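Local coordinates for protein histidinol-phosphatase (Bordetella pertussis, PDB 3FVV) that probably hydrolyses histidinol phosphate to histidinol and phosphate in histidine biosynthesis, as a magnesium-dependent member of the haloacid dehalogenase-like superfamily, at residues L8-H13 with F183-V188; C111-A116 with Q132-T137; P200-P205 with W218-L223. One frame throughout, in Å; residues are numbered along the deposited sequence.

Contact 1. Residues L8-H13 with F183-V188; sequences LFDLDH and FYSDSV. With SO4 (sulfate ion), chain C.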
loop_
_atom_site.group_PDB
_atom_site.type_symbol
_atom_site.label_atom_id
_atom_site.label_comp_id
_atom_site.label_asym_id
_atom_site.label_seq_id
_atom_site.Cartn_x
_atom_site.Cartn_y
_atom_site.Cartn_z
ATOM N N LEU A 8 -9.474 4.056 -6.924
ATOM C CA LEU A 8 -8.472 3.876 -5.906
ATOM C C LEU A 8 -8.204 2.377 -5.736
ATOM O O LEU A 8 -9.137 1.554 -5.642
ATOM C CB LEU A 8 -8.966 4.445 -4.566
ATOM C CG LEU A 8 -9.429 5.927 -4.659
ATOM C CD1 LEU A 8 -10.022 6.385 -3.280
ATOM C CD2 LEU A 8 -8.346 6.864 -5.134
ATOM N N PHE A 9 -6.919 2.056 -5.641
ATOM C CA PHE A 9 -6.459 0.708 -5.437
ATOM C C PHE A 9 -5.618 0.540 -4.195
ATOM O O PHE A 9 -4.616 1.198 -4.028
ATOM C CB PHE A 9 -5.667 0.281 -6.660
ATOM C CG PHE A 9 -6.399 0.465 -7.916
ATOM C CD1 PHE A 9 -7.298 -0.493 -8.347
ATOM C CD2 PHE A 9 -6.227 1.614 -8.657
ATOM C CE1 PHE A 9 -7.988 -0.326 -9.503
ATOM C CE2 PHE A 9 -6.903 1.803 -9.841
ATOM C CZ PHE A 9 -7.767 0.815 -10.288
ATOM N N ASP A 10 -6.024 -0.379 -3.345
ATOM C CA ASP A 10 -5.131 -0.937 -2.318
ATOM C C ASP A 10 -4.002 -1.726 -3.010
ATOM O O ASP A 10 -4.157 -2.185 -4.125
ATOM C CB ASP A 10 -5.959 -1.866 -1.399
ATOM C CG ASP A 10 -5.128 -2.429 -0.213
ATOM O OD1 ASP A 10 -4.498 -1.591 0.513
ATOM O OD2 ASP A 10 -5.078 -3.670 -0.030
ATOM N N LEU A 11 -2.851 -1.891 -2.372
ATOM C CA LEU A 11 -1.762 -2.664 -2.962
ATOM C C LEU A 11 -1.621 -4.092 -2.403
ATOM O O LEU A 11 -1.847 -5.071 -3.130
ATOM C CB LEU A 11 -0.421 -1.945 -2.801
ATOM C CG LEU A 11 0.799 -2.659 -3.374
ATOM C CD1 LEU A 11 0.652 -2.806 -4.842
ATOM C CD2 LEU A 11 2.160 -1.882 -3.021
ATOM N N ASP A 12 -1.277 -4.215 -1.126
ATOM C CA ASP A 12 -0.823 -5.510 -0.612
ATOM C C ASP A 12 -1.972 -6.469 -0.529
ATOM O O ASP A 12 -2.948 -6.179 0.114
ATOM C CB ASP A 12 -0.096 -5.340 0.726
ATOM C CG ASP A 12 1.130 -4.424 0.603
ATOM O OD1 ASP A 12 1.948 -4.593 -0.315
ATOM O OD2 ASP A 12 1.261 -3.478 1.378
ATOM N N HIS A 13 -1.858 -7.587 -1.253
ATOM C CA HIS A 13 -2.889 -8.638 -1.327
ATOM C C HIS A 13 -4.076 -8.236 -2.160
ATOM O O HIS A 13 -4.992 -9.012 -2.312
ATOM C CB HIS A 13 -3.352 -9.063 0.054
ATOM C CG HIS A 13 -2.243 -9.622 0.878
ATOM N ND1 HIS A 13 -1.609 -10.795 0.547
ATOM C CD2 HIS A 13 -1.612 -9.146 1.974
ATOM C CE1 HIS A 13 -0.653 -11.038 1.426
ATOM N NE2 HIS A 13 -0.636 -10.056 2.306
ATOM N N PHE A 183 -13.036 1.803 -4.925
ATOM C CA PHE A 183 -11.886 1.441 -4.098
ATOM C C PHE A 183 -11.890 -0.081 -4.005
ATOM O O PHE A 183 -12.931 -0.678 -3.716
ATOM C CB PHE A 183 -11.928 2.082 -2.707
ATOM C CG PHE A 183 -10.762 1.710 -1.821
ATOM C CD1 PHE A 183 -9.442 1.751 -2.295
ATOM C CD2 PHE A 183 -10.981 1.333 -0.503
ATOM C CE1 PHE A 183 -8.389 1.395 -1.497
ATOM C CE2 PHE A 183 -9.927 1.013 0.324
ATOM C CZ PHE A 183 -8.627 1.007 -0.167
ATOM N N TYR A 184 -10.774 -0.693 -4.397
ATOM C CA TYR A 184 -10.545 -2.088 -4.277
ATOM C C TYR A 184 -9.663 -2.401 -3.051
ATOM O O TYR A 184 -8.597 -1.834 -2.909
ATOM C CB TYR A 184 -9.810 -2.597 -5.532
ATOM C CG TYR A 184 -10.533 -2.436 -6.855
ATOM C CD1 TYR A 184 -11.091 -3.524 -7.497
ATOM C CD2 TYR A 184 -10.609 -1.200 -7.484
ATOM C CE1 TYR A 184 -11.719 -3.374 -8.705
ATOM C CE2 TYR A 184 -11.268 -1.038 -8.678
ATOM C CZ TYR A 184 -11.802 -2.140 -9.295
ATOM O OH TYR A 184 -12.432 -1.984 -10.504
ATOM N N SER A 185 -10.091 -3.299 -2.158
ATOM C CA SER A 185 -9.246 -3.717 -1.065
ATOM C C SER A 185 -9.629 -5.087 -0.550
ATOM O O SER A 185 -10.705 -5.563 -0.788
ATOM C CB SER A 185 -9.208 -2.688 0.099
ATOM O OG SER A 185 -8.134 -3.005 1.013
ATOM N N ASP A 186 -8.729 -5.675 0.224
ATOM C CA ASP A 186 -8.850 -7.072 0.689
ATOM C C ASP A 186 -9.174 -7.192 2.161
ATOM O O ASP A 186 -9.534 -8.284 2.591
ATOM C CB ASP A 186 -7.543 -7.807 0.529
ATOM C CG ASP A 186 -6.451 -7.229 1.410
ATOM O OD1 ASP A 186 -6.298 -6.021 1.349
ATOM O OD2 ASP A 186 -5.808 -7.942 2.201
ATOM N N SER A 187 -9.054 -6.090 2.897
ATOM C CA SER A 187 -8.903 -6.113 4.352
ATOM C C SER A 187 -9.943 -5.316 5.107
ATOM O O SER A 187 -10.349 -4.221 4.677
ATOM C CB SER A 187 -7.558 -5.498 4.705
ATOM O OG SER A 187 -7.409 -5.363 6.103
ATOM N N VAL A 188 -10.311 -5.815 6.292
ATOM C CA VAL A 188 -11.256 -5.119 7.140
ATOM C C VAL A 188 -10.652 -3.821 7.627
ATOM O O VAL A 188 -11.397 -2.909 7.961
ATOM C CB VAL A 188 -11.766 -5.990 8.329
ATOM C CG1 VAL A 188 -12.675 -5.189 9.233
ATOM C CG2 VAL A 188 -12.542 -7.212 7.808
HETATM S S SO4 C . -1.815 -1.969 2.096
HETATM O O1 SO4 C . -1.609 -1.843 0.603
HETATM O O2 SO4 C . -2.334 -0.701 2.741
HETATM O O3 SO4 C . -2.647 -3.150 2.266
HETATM O O4 SO4 C . -0.540 -2.241 2.778
HETATM O O HOH W 1 -3.742 -6.621 3.416
#
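The rings of Phe9 and Tyr184 are nearly parallel, with planes 18° apart, but slid so far that they barely overlap: their centroids are 5.1 Å apart and Phe9 CE1 meets Tyr184 CD2 at 3.4 Å. Leu8 O lies at the edges of both the Tyr184 and Phe183 rings. Phe183 shares the sheet face of Leu8; with CG anti to the backbone N (chi1 179°) its ring leans toward the other strand, and CD1 comes 3.6 Å from Leu8 CB. The strands are parallel, joined by Tyr184 N to Leu8 O (3.0 Å) and Asp10 N to Tyr184 O (3.0 Å).

From Asp10 and Asp186 onward the contact turns acidic. Asp10 OD2 and Asp186 OD1, both acceptors, lie 3.0 Å apart with carboxylate planes 11° from parallel; Thr14 OG1 bonds to Asp10 OD2, and Lys160 forms a salt bridge with OD1. A water donates to Asp186 OD2 (2.7 Å) and weakly to Asp12 O. Sulfate O1 takes a nearly straight hydrogen bond from Asp12 N (3.0 Å) and a longer, more bent one from Leu11 N. The Asp-Leu-Asp sequence, clustered acids and bound tetrahedral anion are consistent with a HAD phosphatase active site, sulfate probably mimicking phosphate.

Contact 2. Residues C111-A116 with Q132-T137; sequences CALVTA and QHLIAT. With SO4 (sulfate ion), chain C.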
loop_
_atom_site.group_PDB
_atom_site.type_symbol
_atom_site.label_atom_id
_atom_site.label_comp_id
_atom_site.label_asym_id
_atom_site.label_seq_id
_atom_site.Cartn_x
_atom_site.Cartn_y
_atom_site.Cartn_z
ATOM N N CYS A 111 -6.753 7.685 -11.381
ATOM C CA CYS A 111 -6.321 6.458 -10.662
ATOM C C CYS A 111 -5.165 6.731 -9.680
ATOM O O CYS A 111 -4.229 7.437 -10.001
ATOM C CB CYS A 111 -5.855 5.385 -11.645
ATOM S SG CYS A 111 -7.162 4.872 -12.761
ATOM N N ALA A 112 -5.266 6.118 -8.487
ATOM C CA ALA A 112 -4.305 6.266 -7.409
ATOM C C ALA A 112 -4.182 4.928 -6.683
ATOM O O ALA A 112 -5.189 4.180 -6.482
ATOM C CB ALA A 112 -4.771 7.349 -6.399
ATOM N N LEU A 113 -2.949 4.657 -6.268
ATOM C CA LEU A 113 -2.626 3.584 -5.362
ATOM C C LEU A 113 -2.634 4.139 -3.928
ATOM O O LEU A 113 -1.964 5.155 -3.642
ATOM C CB LEU A 113 -1.279 2.971 -5.757
ATOM C CG LEU A 113 -0.811 1.632 -5.200
ATOM C CD1 LEU A 113 -1.620 0.443 -5.674
ATOM C CD2 LEU A 113 0.690 1.395 -5.572
ATOM N N VAL A 114 -3.432 3.491 -3.059
ATOM C CA VAL A 114 -3.582 3.933 -1.680
ATOM C C VAL A 114 -3.167 2.819 -0.734
ATOM O O VAL A 114 -3.907 1.813 -0.572
ATOM C CB VAL A 114 -5.053 4.371 -1.372
ATOM C CG1 VAL A 114 -5.073 5.165 -0.045
ATOM C CG2 VAL A 114 -5.635 5.198 -2.523
ATOM N N THR A 115 -2.010 2.991 -0.095
ATOM C CA THR A 115 -1.355 1.901 0.598
ATOM C C THR A 115 -0.613 2.342 1.864
ATOM O O THR A 115 0.021 3.388 1.886
ATOM C CB THR A 115 -0.352 1.199 -0.389
ATOM O OG1 THR A 115 0.384 0.189 0.299
ATOM C CG2 THR A 115 0.612 2.210 -0.981
ATOM N N ALA A 116 -0.672 1.499 2.904
ATOM C CA ALA A 116 0.051 1.731 4.154
ATOM C C ALA A 116 1.522 1.464 3.956
ATOM O O ALA A 116 2.321 1.932 4.742
ATOM C CB ALA A 116 -0.456 0.849 5.287
ATOM N N GLN A 132 -0.268 7.083 -11.730
ATOM C CA GLN A 132 0.537 8.306 -11.635
ATOM C C GLN A 132 0.421 8.908 -10.269
ATOM O O GLN A 132 1.186 9.806 -9.962
ATOM C CB GLN A 132 0.099 9.358 -12.664
ATOM C CG GLN A 132 0.104 8.879 -14.115
ATOM C CD GLN A 132 1.494 8.394 -14.546
ATOM O OE1 GLN A 132 2.477 9.097 -14.357
ATOM N NE2 GLN A 132 1.580 7.160 -15.068
ATOM N N HIS A 133 -0.497 8.424 -9.430
ATOM C CA HIS A 133 -0.732 9.023 -8.082
ATOM C C HIS A 133 -0.584 7.971 -7.035
ATOM O O HIS A 133 -1.172 6.872 -7.171
ATOM C CB HIS A 133 -2.143 9.600 -8.029
ATOM C CG HIS A 133 -2.343 10.714 -9.013
ATOM N ND1 HIS A 133 -1.756 11.957 -8.840
ATOM C CD2 HIS A 133 -2.956 10.746 -10.215
ATOM C CE1 HIS A 133 -2.029 12.712 -9.890
ATOM N NE2 HIS A 133 -2.757 11.998 -10.737
ATOM N N LEU A 134 0.131 8.312 -5.969
ATOM C CA LEU A 134 0.403 7.377 -4.871
ATOM C C LEU A 134 0.037 8.052 -3.568
ATOM O O LEU A 134 0.525 9.131 -3.275
ATOM C CB LEU A 134 1.882 7.073 -4.793
ATOM C CG LEU A 134 2.342 6.157 -3.641
ATOM C CD1 LEU A 134 1.757 4.761 -3.722
ATOM C CD2 LEU A 134 3.842 6.092 -3.611
ATOM N N ILE A 135 -0.777 7.395 -2.778
ATOM C CA ILE A 135 -1.200 7.940 -1.519
ATOM C C ILE A 135 -0.767 6.891 -0.486
ATOM O O ILE A 135 -1.525 5.951 -0.123
ATOM C CB ILE A 135 -2.725 8.231 -1.524
ATOM C CG1 ILE A 135 -3.119 9.231 -2.647
ATOM C CG2 ILE A 135 -3.173 8.785 -0.175
ATOM C CD1 ILE A 135 -4.578 9.082 -3.144
ATOM N N ALA A 136 0.484 7.034 -0.055
ATOM C CA ALA A 136 1.162 6.057 0.813
ATOM C C ALA A 136 1.681 6.712 2.083
ATOM O O ALA A 136 1.870 7.904 2.127
ATOM C CB ALA A 136 2.362 5.384 0.072
ATOM N N THR A 137 1.915 5.918 3.132
ATOM C CA THR A 137 2.570 6.436 4.348
ATOM C C THR A 137 3.935 6.956 3.884
ATOM O O THR A 137 4.627 6.305 3.095
ATOM C CB THR A 137 2.677 5.349 5.366
ATOM O OG1 THR A 137 1.337 4.989 5.702
ATOM C CG2 THR A 137 3.473 5.773 6.690
HETATM S S SO4 C . -1.815 -1.969 2.096
HETATM O O1 SO4 C . -1.609 -1.843 0.603
HETATM O O2 SO4 C . -2.334 -0.701 2.741
HETATM O O3 SO4 C . -2.647 -3.150 2.266
HETATM O O4 SO4 C . -0.540 -2.241 2.778
HETATM O O HOH W 2 -3.087 7.347 -12.264
#
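Ile135 O is gripped by Thr115 N at 3.0 Å and, from outside the pair, by Ser155 OG. The Thr115 donor is tilted 30° from the carbonyl plane, and Val114 CA adds a C-H...O contact. One step back, Ile135 N reaches Leu113 O at 2.7 Å in a straighter bond (168° at the hydrogen), and Leu113 N donates to His133 O. Leu113 thus bonds through its N to His133 and through its O to Ile135, the residues flanking its partner Leu134, as in parallel strands. Toward the C-terminal ends the last backbone bond, Thr137 N to Thr115 O, is weak, as is the side-chain bond from Thr137 OG1 to Ala116 O; Thr137 OG1 is also bonded to Ser155 N.

The side chains sort by face. Ile135 CD1 rests against two neighbours, 3.7 Å from Ala112 CB and 4.1 Å from Val114 CG2. On the other face Leu134 CD1 touches Leu113 CD2 and lies 3.9 Å from Thr115 CG2. With OG1 anti to the backbone N (chi1 175°), Thr115 turns its hydroxyl to sulfate O1 at 2.9 Å while CG2 packs against Ala136 CB. Ala116 N gives sulfate O2 a nearly linear bond of 2.8 Å. The threonine ending this strand beside the anion is consistent with the second HAD motif. At the start of the pair, Cys111 O lies in plane at the edge of the His133 ring.

Helix 119-128 makes the beta-alpha-beta crossover between the strands and covers the Leu134 and Ala136 face through Thr122. Helix 158-170 covers the other face, where Trp167 meets Ala112, His133 and Ile135. Strand 5-9 pairs with strand 110-115 along the edge away from strand 133-142.

Contact 3. Residues P200-P205 with W218-L223; sequences PIAANP and WQVIDL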
loop_
_atom_site.group_PDB
_atom_site.type_symbol
_atom_site.label_atom_id
_atom_site.label_comp_id
_atom_site.label_asym_id
_atom_site.label_seq_id
_atom_site.Cartn_x
_atom_site.Cartn_y
_atom_site.Cartn_z
ATOM N N PRO A 200 -17.414 0.349 -3.588
ATOM C CA PRO A 200 -16.439 -0.490 -2.907
ATOM C C PRO A 200 -16.364 -1.895 -3.527
ATOM O O PRO A 200 -17.426 -2.510 -3.795
ATOM C CB PRO A 200 -17.000 -0.573 -1.475
ATOM C CG PRO A 200 -18.469 -0.385 -1.647
ATOM C CD PRO A 200 -18.637 0.564 -2.789
ATOM N N ILE A 201 -15.148 -2.412 -3.703
ATOM C CA ILE A 201 -14.929 -3.757 -4.304
ATOM C C ILE A 201 -13.994 -4.500 -3.357
ATOM O O ILE A 201 -12.903 -4.021 -3.051
ATOM C CB ILE A 201 -14.206 -3.718 -5.709
ATOM C CG1 ILE A 201 -14.847 -2.697 -6.692
ATOM C CG2 ILE A 201 -14.174 -5.065 -6.336
ATOM C CD1 ILE A 201 -16.272 -2.981 -7.027
ATOM N N ALA A 202 -14.446 -5.625 -2.861
ATOM C CA ALA A 202 -13.675 -6.473 -2.005
ATOM C C ALA A 202 -12.888 -7.373 -2.951
ATOM O O ALA A 202 -13.476 -8.192 -3.674
ATOM C CB ALA A 202 -14.596 -7.276 -1.141
ATOM N N ALA A 203 -11.582 -7.177 -2.974
ATOM C CA ALA A 203 -10.663 -7.874 -3.877
ATOM C C ALA A 203 -9.850 -8.854 -3.050
ATOM O O ALA A 203 -9.187 -8.458 -2.078
ATOM C CB ALA A 203 -9.742 -6.884 -4.582
ATOM N N ASN A 204 -9.899 -10.130 -3.426
ATOM C CA ASN A 204 -9.250 -11.172 -2.669
ATOM C C ASN A 204 -9.596 -11.047 -1.162
ATOM O O ASN A 204 -8.706 -11.118 -0.325
ATOM C CB ASN A 204 -7.716 -11.138 -2.878
ATOM C CG ASN A 204 -7.314 -10.982 -4.358
ATOM O OD1 ASN A 204 -7.740 -11.769 -5.196
ATOM N ND2 ASN A 204 -6.546 -9.923 -4.677
ATOM N N PRO A 205 -10.863 -10.840 -0.805
ATOM C CA PRO A 205 -11.123 -10.522 0.568
ATOM C C PRO A 205 -10.734 -11.580 1.592
ATOM O O PRO A 205 -10.755 -12.772 1.296
ATOM C CB PRO A 205 -12.647 -10.353 0.594
ATOM C CG PRO A 205 -13.097 -11.209 -0.611
ATOM C CD PRO A 205 -12.093 -10.832 -1.592
ATOM N N TRP A 218 -21.659 -5.725 -1.821
ATOM C CA TRP A 218 -20.463 -5.143 -2.479
ATOM C C TRP A 218 -19.878 -6.162 -3.424
ATOM O O TRP A 218 -19.766 -7.338 -3.065
ATOM C CB TRP A 218 -19.377 -4.799 -1.445
ATOM C CG TRP A 218 -19.668 -3.672 -0.533
ATOM C CD1 TRP A 218 -20.678 -2.779 -0.637
ATOM C CD2 TRP A 218 -18.900 -3.281 0.616
ATOM N NE1 TRP A 218 -20.592 -1.858 0.378
ATOM C CE2 TRP A 218 -19.501 -2.151 1.155
ATOM C CE3 TRP A 218 -17.756 -3.788 1.236
ATOM C CZ2 TRP A 218 -18.997 -1.503 2.306
ATOM C CZ3 TRP A 218 -17.267 -3.166 2.367
ATOM C CH2 TRP A 218 -17.896 -2.045 2.903
ATOM N N GLN A 219 -19.460 -5.714 -4.608
ATOM C CA GLN A 219 -18.783 -6.561 -5.580
ATOM C C GLN A 219 -17.561 -7.247 -4.899
ATOM O O GLN A 219 -16.939 -6.642 -4.028
ATOM C CB GLN A 219 -18.404 -5.668 -6.771
ATOM C CG GLN A 219 -17.479 -6.154 -7.810
ATOM C CD GLN A 219 -18.128 -7.157 -8.669
ATOM O OE1 GLN A 219 -18.375 -8.269 -8.238
ATOM N NE2 GLN A 219 -18.465 -6.771 -9.876
ATOM N N VAL A 220 -17.289 -8.509 -5.254
ATOM C CA VAL A 220 -16.148 -9.307 -4.738
ATOM C C VAL A 220 -15.406 -9.794 -5.938
ATOM O O VAL A 220 -16.028 -10.195 -6.889
ATOM C CB VAL A 220 -16.593 -10.528 -3.913
ATOM C CG1 VAL A 220 -15.421 -11.436 -3.574
ATOM C CG2 VAL A 220 -17.297 -10.084 -2.643
ATOM N N ILE A 221 -14.093 -9.704 -5.944
ATOM C CA ILE A 221 -13.337 -10.236 -7.031
ATOM C C ILE A 221 -12.160 -10.979 -6.461
ATOM O O ILE A 221 -11.435 -10.455 -5.637
ATOM C CB ILE A 221 -12.808 -9.141 -7.973
ATOM C CG1 ILE A 221 -13.943 -8.244 -8.464
ATOM C CG2 ILE A 221 -12.002 -9.779 -9.164
ATOM C CD1 ILE A 221 -13.396 -7.156 -9.391
ATOM N N ASP A 222 -11.963 -12.203 -6.907
ATOM C CA ASP A 222 -10.840 -12.999 -6.463
ATOM C C ASP A 222 -9.867 -13.001 -7.603
ATOM O O ASP A 222 -9.906 -13.849 -8.492
ATOM C CB ASP A 222 -11.308 -14.380 -6.036
ATOM C CG ASP A 222 -11.926 -14.363 -4.630
ATOM O OD1 ASP A 222 -11.252 -13.942 -3.674
ATOM O OD2 ASP A 222 -13.104 -14.649 -4.475
ATOM N N LEU A 223 -9.037 -11.972 -7.638
ATOM C CA LEU A 223 -8.064 -11.803 -8.753
ATOM C C LEU A 223 -7.029 -12.914 -8.816
ATOM O O LEU A 223 -6.555 -13.226 -9.885
ATOM C CB LEU A 223 -7.311 -10.483 -8.633
ATOM C CG LEU A 223 -8.158 -9.236 -8.821
ATOM C CD1 LEU A 223 -7.386 -7.959 -8.414
ATOM C CD2 LEU A 223 -8.671 -9.110 -10.276
#
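Pro200 sets its CG over one face of the Trp218 indole, 3.3 Å from Trp218 NE1 and 11° off the normal through the centroid of the five-membered ring. That is a CH-pi contact; the two side chains cross at about a right angle, and Pro200 CB adds touches to Trp218 CD2 and CE2.

Further along, three backbone bonds hold the strands parallel: Ala202 N to Gln219 O (2.9 Å), Ile221 N to Ala202 O (2.8 Å) and Asn204 N to Ile221 O (2.7 Å). Ile201, Gln219, Ala203 and Ile221 lie on one face, where Ile201 CD1 presses on Gln219 CB at 3.4 Å and Ile201 CG2 meets Ile221 CD1 at 3.8 Å. On the other, Ala202 CB touches Val220 CG2, while Val220 CG1 lies 3.8 Å from Pro205 CG. Asn204 OD1 lies 2.8 Å from Leu223 N. The Asn204 amide links distant parts of the chain, its OD1 accepting from Phe224 N and its ND2 donating to His13 O.

Helix 207-216 links the strands as a beta-alpha-beta crossover and covers the Val220 face through Arg210 and Ala213; Arg210 also forms a salt bridge with Asp222. Leu194 of helix 191-196 touches both Pro200 and Trp218. Strand 199-203 also pairs with strand 180-185, while strand 219-221 ends this side of the sheet.

All three contacts are parallel pairings within one sheet. Contacts 1 and 2 are buried and adjacent: Phe9 bonds through its backbone to Ala112 and Val114, and both contacts reach the same sulfate at the C-terminal end of their strands. Contact 1 brings carboxylates and two backbone N-H groups, contact 2 a hydroxyl and one backbone N-H. Contact 3 continues the sheet past contact 1, with Phe183 O to Ile201 N at 2.8 Å, but is only partly buried, adds apolar and CH-pi packing to its backbone bonds, and binds no sulfate. Contacts 2 and 3 do not touch, their nearest atoms about 11 Å apart. Each closes a short beta-alpha-beta unit, whereas contact 1 joins distant parts of the sequence.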